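Putative ABC transporter subunit, substrate-binding component (Rhodopseudomonas palustris, PDB 4EVS) binds 4-hydroxybenzoate and probably delivers it, and perhaps related benzoate derivatives, to an ABC transporter for uptake into the cell. Local coordinates at residues V100-A105 and V117-T122; M228-V233 and L250-Y255. All coordinates share one frame; numbering follows the deposited sequence.

In the fold
The two contacts belong to the two lobes of a periplasmic binding protein, with 4-hydroxybenzoate lying between the lobes and bound by residues of both. Contact 1 joins the ends of two parallel strands in the sheet that starts the chain; contact 2 joins two parallel strands of the other sheet. The centres of the two contacts lie 16 Å apart. Each grips one end of the ligand: A105 N binds carboxylate O2' at 2.9 Å, and D232 OD1 accepts from hydroxyl O4 at 2.6 Å. F121 bridges them. Its CZ lies 3.4 Å from D232 OD1, and its ring also meets those of Y253 and H254. T82, Y149 and A204 add further hydrogen bonds to the ligand.

Contact 1 (V100-A105 and V117-T122). With PHB (p-hydroxybenzoic acid), chain I.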
loop_
_atom_site.group_PDB
_atom_site.type_symbol
_atom_site.label_atom_id
_atom_site.label_comp_id
_atom_site.label_asym_id
_atom_site.label_seq_id
_atom_site.Cartn_x
_atom_site.Cartn_y
_atom_site.Cartn_z
ATOM N N VAL A 100 -0.999 -5.617 -12.639
ATOM C CA VAL A 100 0.039 -5.264 -11.697
ATOM C C VAL A 100 -0.632 -4.434 -10.609
ATOM O O VAL A 100 -1.044 -3.289 -10.849
ATOM C CB VAL A 100 1.182 -4.469 -12.354
ATOM C CG1 VAL A 100 2.297 -4.208 -11.394
ATOM C CG2 VAL A 100 1.712 -5.215 -13.547
ATOM N N VAL A 101 -0.777 -5.003 -9.417
ATOM C CA VAL A 101 -1.463 -4.365 -8.299
ATOM C C VAL A 101 -0.522 -3.389 -7.597
ATOM O O VAL A 101 0.572 -3.769 -7.159
ATOM C CB VAL A 101 -2.025 -5.411 -7.323
ATOM C CG1 VAL A 101 -2.544 -4.732 -6.077
ATOM C CG2 VAL A 101 -3.112 -6.279 -7.985
ATOM N N LEU A 102 -0.935 -2.130 -7.539
ATOM C CA LEU A 102 -0.113 -1.042 -6.995
ATOM C C LEU A 102 -0.536 -0.551 -5.625
ATOM O O LEU A 102 0.046 0.392 -5.094
ATOM C CB LEU A 102 -0.086 0.129 -7.980
ATOM C CG LEU A 102 0.232 -0.159 -9.478
ATOM C CD1 LEU A 102 0.167 1.112 -10.355
ATOM C CD2 LEU A 102 1.532 -0.935 -9.654
ATOM N N ASN A 103 -1.565 -1.159 -5.061
ATOM C CA ASN A 103 -1.889 -0.899 -3.658
ATOM C C ASN A 103 -2.594 -2.060 -2.964
ATOM O O ASN A 103 -2.059 -2.623 -2.013
ATOM C CB ASN A 103 -2.663 0.377 -3.456
ATOM C CG ASN A 103 -2.708 0.746 -1.975
ATOM O OD1 ASN A 103 -1.703 1.213 -1.427
ATOM N ND2 ASN A 103 -3.845 0.508 -1.327
ATOM N N ALA A 104 -3.805 -2.402 -3.419
ATOM C CA ALA A 104 -4.700 -3.358 -2.764
ATOM C C ALA A 104 -3.884 -4.474 -2.084
ATOM O O ALA A 104 -3.168 -5.202 -2.747
ATOM C CB ALA A 104 -5.663 -3.955 -3.757
ATOM N N ALA A 105 -4.030 -4.575 -0.755
ATOM C CA ALA A 105 -3.065 -5.227 0.122
ATOM C C ALA A 105 -3.535 -6.510 0.787
ATOM O O ALA A 105 -2.799 -7.068 1.590
ATOM C CB ALA A 105 -2.594 -4.195 1.156
ATOM N N VAL A 117 0.695 -9.711 -10.462
ATOM C CA VAL A 117 1.913 -9.471 -9.684
ATOM C C VAL A 117 1.647 -8.191 -8.870
ATOM O O VAL A 117 0.971 -7.278 -9.352
ATOM C CB VAL A 117 3.185 -9.378 -10.551
ATOM C CG1 VAL A 117 3.088 -8.248 -11.599
ATOM C CG2 VAL A 117 4.401 -9.286 -9.690
ATOM N N ARG A 118 2.105 -8.149 -7.616
ATOM C CA ARG A 118 1.849 -7.027 -6.731
ATOM C C ARG A 118 3.152 -6.355 -6.284
ATOM O O ARG A 118 4.053 -7.028 -5.763
ATOM C CB ARG A 118 1.052 -7.495 -5.530
ATOM C CG ARG A 118 0.862 -6.430 -4.466
ATOM C CD ARG A 118 -0.346 -6.699 -3.568
ATOM N NE ARG A 118 -0.346 -8.057 -3.026
ATOM C CZ ARG A 118 -1.406 -8.606 -2.444
ATOM N NH1 ARG A 118 -2.554 -7.939 -2.313
ATOM N NH2 ARG A 118 -1.348 -9.844 -2.037
ATOM N N THR A 119 3.255 -5.045 -6.549
ATOM C CA THR A 119 4.423 -4.236 -6.184
ATOM C C THR A 119 4.182 -3.303 -4.968
ATOM O O THR A 119 5.006 -2.438 -4.673
ATOM C CB THR A 119 4.930 -3.438 -7.367
ATOM O OG1 THR A 119 3.880 -2.589 -7.825
ATOM C CG2 THR A 119 5.406 -4.396 -8.494
ATOM N N SER A 120 3.063 -3.479 -4.272
ATOM C CA SER A 120 2.743 -2.631 -3.117
ATOM C C SER A 120 3.220 -3.313 -1.814
ATOM O O SER A 120 4.410 -3.229 -1.493
ATOM C CB SER A 120 1.243 -2.281 -3.131
ATOM O OG SER A 120 0.421 -3.439 -3.071
ATOM N N PHE A 121 2.335 -4.067 -1.159
ATOM C CA PHE A 121 2.559 -4.623 0.174
ATOM C C PHE A 121 1.355 -5.466 0.524
ATOM O O PHE A 121 0.333 -5.408 -0.185
ATOM C CB PHE A 121 2.721 -3.525 1.221
ATOM C CG PHE A 121 1.559 -2.567 1.287
ATOM C CD1 PHE A 121 1.499 -1.503 0.406
ATOM C CD2 PHE A 121 0.581 -2.681 2.281
ATOM C CE1 PHE A 121 0.443 -0.619 0.414
ATOM C CE2 PHE A 121 -0.488 -1.797 2.322
ATOM C CZ PHE A 121 -0.536 -0.745 1.401
ATOM N N THR A 122 1.480 -6.306 1.546
ATOM C CA THR A 122 0.276 -6.887 2.171
ATOM C C THR A 122 0.150 -6.456 3.619
ATOM O O THR A 122 1.106 -6.027 4.272
ATOM C CB THR A 122 0.188 -8.435 2.097
ATOM O OG1 THR A 122 1.062 -9.044 3.071
ATOM C CG2 THR A 122 0.522 -8.948 0.689
HETATM C "C1'" PHB I . -6.961 -2.016 0.448
HETATM O "O1'" PHB I . -8.197 -1.830 0.253
HETATM O "O2'" PHB I . -6.388 -3.133 0.248
HETATM C C1 PHB I . -6.175 -0.885 1.024
HETATM C C2 PHB I . -6.561 0.416 0.826
HETATM C C3 PHB I . -5.839 1.445 1.405
HETATM C C4 PHB I . -4.668 1.197 2.121
HETATM C C5 PHB I . -4.241 -0.121 2.265
HETATM C C6 PHB I . -5.008 -1.143 1.724
HETATM O O4 PHB I . -3.976 2.239 2.662
#
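A104 O receives R118 NH1 at 2.8 Å, the N-H pointing almost straight at it (159°) and the oxygen lying at the edge of the guanidinium, in its plane. The arginine chain runs alongside V101, CD 3.9 Å from V101 CG1, then bends at chi3 (51°), which carries NH1 over to A104; NH1 also reaches T106 O, and NE is hydrogen-bonded to H335 ND1. S120 OG, set between its backbone N and carbonyl carbon, donates to N103 O at 2.8 Å from above the carbonyl plane. Before N103 and S120, strands 99-101 and 116-118 pair in parallel, V101 N to V117 O and T119 N to V101 O, while V100 CG2 packs on V117 CG1. Beyond them the F121 ring forms part of the pocket wall: A105 CB comes within 3.4 Å of CE2, N103 OD1 lies 3.4 Å from CE1, and the ligand's C5 approaches the ring edge at CZ. The N103 amide stands 77° from that ring, its ND2 hydrogen-bonded to Y80 O. T122 is the N-cap of helix 123-136, its OG1 accepting from Q125 N and hydrogen-bonded to D365 OD1; strand 75-78 flanks 99-101, and helix 283-302 packs against V100, N103 and T119.

Contact 2 (M228-V233 and L250-Y255); sequences MSTGDV and LSTYHY. With PHB (p-hydroxybenzoic acid), chain I.
M228, a selenomethionine, folds back at chi2 and chi3 (64° and 68°), which lays its methyl CE 3.9 Å from L250 CB. S229 N makes a weak bond to L250 O, and S229 O accepts T252 N at 3.0 Å; the S229 hydroxyl touches S251 CB and donates to T230 O from one face of that carbonyl, while V233 N arrives from the other. T230 OG1 donates to D232 OD2 on its anti lone pair, 2.7 Å away, which helps fix the carboxylate's rotation. Strands 226-230 and 250-253 are neighbouring parallel strands of a beta-alpha-beta unit with helix 239-242 between them, and the chain turns into a 3-10 segment at the C-terminal end of strand 226-230, the end that faces the ligand cleft in this fold. G231 N reaches T252 O at 2.9 Å, and G231 CA sits over the middle of the Y253 ring, 3.5 Å from its centroid, a CH-pi contact; H254 CE1 covers the opposite face. D232 OD1 takes two hydroxyls: Y253 OH at 2.8 Å, from above the carboxylate plane, and the ligand's phenolic O4. The D232 carboxylate and the Y253 ring stand 81° apart, with Y253 CE2 passing 3.4 Å from D232 OD2.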
loop_
_atom_site.group_PDB
_atom_site.type_symbol
_atom_site.label_atom_id
_atom_site.label_comp_id
_atom_site.label_asym_id
_atom_site.label_seq_id
_atom_site.Cartn_x
_atom_site.Cartn_y
_atom_site.Cartn_z
HETATM N N MSE A 228 0.164 2.207 17.641
HETATM C CA MSE A 228 0.883 1.445 16.631
HETATM C C MSE A 228 -0.076 1.290 15.446
HETATM O O MSE A 228 -1.289 1.076 15.594
HETATM C CB MSE A 228 1.281 0.051 17.172
HETATM C CG MSE A 228 1.947 -0.883 16.127
HETATM SE SE MSE A 228 3.665 -0.204 15.460
HETATM C CE MSE A 228 4.463 -0.466 17.181
ATOM N N SER A 229 0.467 1.387 14.260
ATOM C CA SER A 229 -0.334 1.275 13.074
ATOM C C SER A 229 0.513 0.721 11.976
ATOM O O SER A 229 1.734 0.675 12.098
ATOM C CB SER A 229 -0.813 2.665 12.673
ATOM O OG SER A 229 0.246 3.579 12.359
ATOM N N THR A 230 -0.122 0.340 10.873
ATOM C CA THR A 230 0.635 0.267 9.646
ATOM C C THR A 230 0.764 1.697 9.059
ATOM O O THR A 230 0.035 2.614 9.444
ATOM C CB THR A 230 -0.030 -0.692 8.675
ATOM O OG1 THR A 230 -1.380 -0.271 8.433
ATOM C CG2 THR A 230 -0.031 -2.102 9.283
ATOM N N GLY A 231 1.684 1.862 8.120
ATOM C CA GLY A 231 1.988 3.192 7.578
ATOM C C GLY A 231 0.856 3.819 6.795
ATOM O O GLY A 231 0.864 5.015 6.526
ATOM N N ASP A 232 -0.170 3.023 6.471
ATOM C CA ASP A 232 -1.436 3.530 5.928
ATOM C C ASP A 232 -2.034 4.668 6.742
ATOM O O ASP A 232 -2.725 5.546 6.184
ATOM C CB ASP A 232 -2.440 2.366 5.842
ATOM C CG ASP A 232 -1.863 1.203 5.114
ATOM O OD1 ASP A 232 -1.868 1.210 3.869
ATOM O OD2 ASP A 232 -1.307 0.308 5.796
ATOM N N VAL A 233 -1.762 4.641 8.035
ATOM C CA VAL A 233 -2.435 5.500 8.985
ATOM C C VAL A 233 -1.734 6.884 9.107
ATOM O O VAL A 233 -2.316 7.824 9.659
ATOM C CB VAL A 233 -2.621 4.778 10.330
ATOM C CG1 VAL A 233 -3.338 5.658 11.365
ATOM C CG2 VAL A 233 -3.420 3.485 10.098
ATOM N N LEU A 250 3.849 5.504 16.160
ATOM C CA LEU A 250 4.674 4.429 15.612
ATOM C C LEU A 250 3.923 3.736 14.492
ATOM O O LEU A 250 2.718 3.538 14.569
ATOM C CB LEU A 250 5.064 3.392 16.670
ATOM C CG LEU A 250 5.973 3.889 17.794
ATOM C CD1 LEU A 250 6.059 2.838 18.883
ATOM C CD2 LEU A 250 7.362 4.197 17.250
ATOM N N SER A 251 4.623 3.416 13.421
ATOM C CA SER A 251 4.034 2.672 12.297
ATOM C C SER A 251 5.062 1.759 11.652
ATOM O O SER A 251 6.267 2.057 11.622
ATOM C CB SER A 251 3.420 3.614 11.269
ATOM O OG SER A 251 4.398 4.413 10.596
ATOM N N THR A 252 4.590 0.636 11.148
ATOM C CA THR A 252 5.415 -0.193 10.308
ATOM C C THR A 252 4.988 -0.065 8.826
ATOM O O THR A 252 3.793 -0.050 8.500
ATOM C CB THR A 252 5.377 -1.657 10.755
ATOM O OG1 THR A 252 4.003 -2.098 10.878
ATOM C CG2 THR A 252 6.123 -1.807 12.064
ATOM N N TYR A 253 5.965 0.008 7.911
ATOM C CA TYR A 253 5.655 0.138 6.505
ATOM C C TYR A 253 6.901 -0.084 5.696
ATOM O O TYR A 253 8.029 0.114 6.161
ATOM C CB TYR A 253 5.153 1.538 6.169
ATOM C CG TYR A 253 3.947 1.673 5.252
ATOM C CD1 TYR A 253 3.825 2.797 4.425
ATOM C CD2 TYR A 253 2.921 0.757 5.245
ATOM C CE1 TYR A 253 2.675 3.020 3.724
ATOM C CE2 TYR A 253 1.783 0.951 4.485
ATOM C CZ TYR A 253 1.660 2.074 3.738
ATOM O OH TYR A 253 0.526 2.301 3.003
ATOM N N HIS A 254 6.659 -0.371 4.437
ATOM C CA HIS A 254 7.673 -0.722 3.476
ATOM C C HIS A 254 8.265 0.489 2.769
ATOM O O HIS A 254 9.244 0.322 2.025
ATOM C CB HIS A 254 7.025 -1.635 2.412
ATOM C CG HIS A 254 5.850 -0.981 1.777
ATOM N ND1 HIS A 254 4.701 -0.722 2.503
ATOM C CD2 HIS A 254 5.651 -0.477 0.538
ATOM C CE1 HIS A 254 3.867 -0.038 1.746
ATOM N NE2 HIS A 254 4.412 0.101 0.542
ATOM N N TYR A 255 7.649 1.671 2.900
ATOM C CA TYR A 255 8.175 2.885 2.240
ATOM C C TYR A 255 7.949 4.131 3.067
ATOM O O TYR A 255 6.845 4.307 3.602
ATOM C CB TYR A 255 7.580 3.113 0.868
ATOM C CG TYR A 255 8.161 4.317 0.190
ATOM C CD1 TYR A 255 9.470 4.304 -0.267
ATOM C CD2 TYR A 255 7.428 5.470 0.015
ATOM C CE1 TYR A 255 10.043 5.407 -0.830
ATOM C CE2 TYR A 255 7.985 6.606 -0.612
ATOM C CZ TYR A 255 9.306 6.567 -1.016
ATOM O OH TYR A 255 9.889 7.690 -1.579
HETATM C "C1'" PHB I . -6.961 -2.016 0.448
HETATM O "O1'" PHB I . -8.197 -1.830 0.253
HETATM O "O2'" PHB I . -6.388 -3.133 0.248
HETATM C C1 PHB I . -6.175 -0.885 1.024
HETATM C C2 PHB I . -6.561 0.416 0.826
HETATM C C3 PHB I . -5.839 1.445 1.405
HETATM C C4 PHB I . -4.668 1.197 2.121
HETATM C C5 PHB I . -4.241 -0.121 2.265
HETATM C C6 PHB I . -5.008 -1.143 1.724
HETATM O O4 PHB I . -3.976 2.239 2.662
#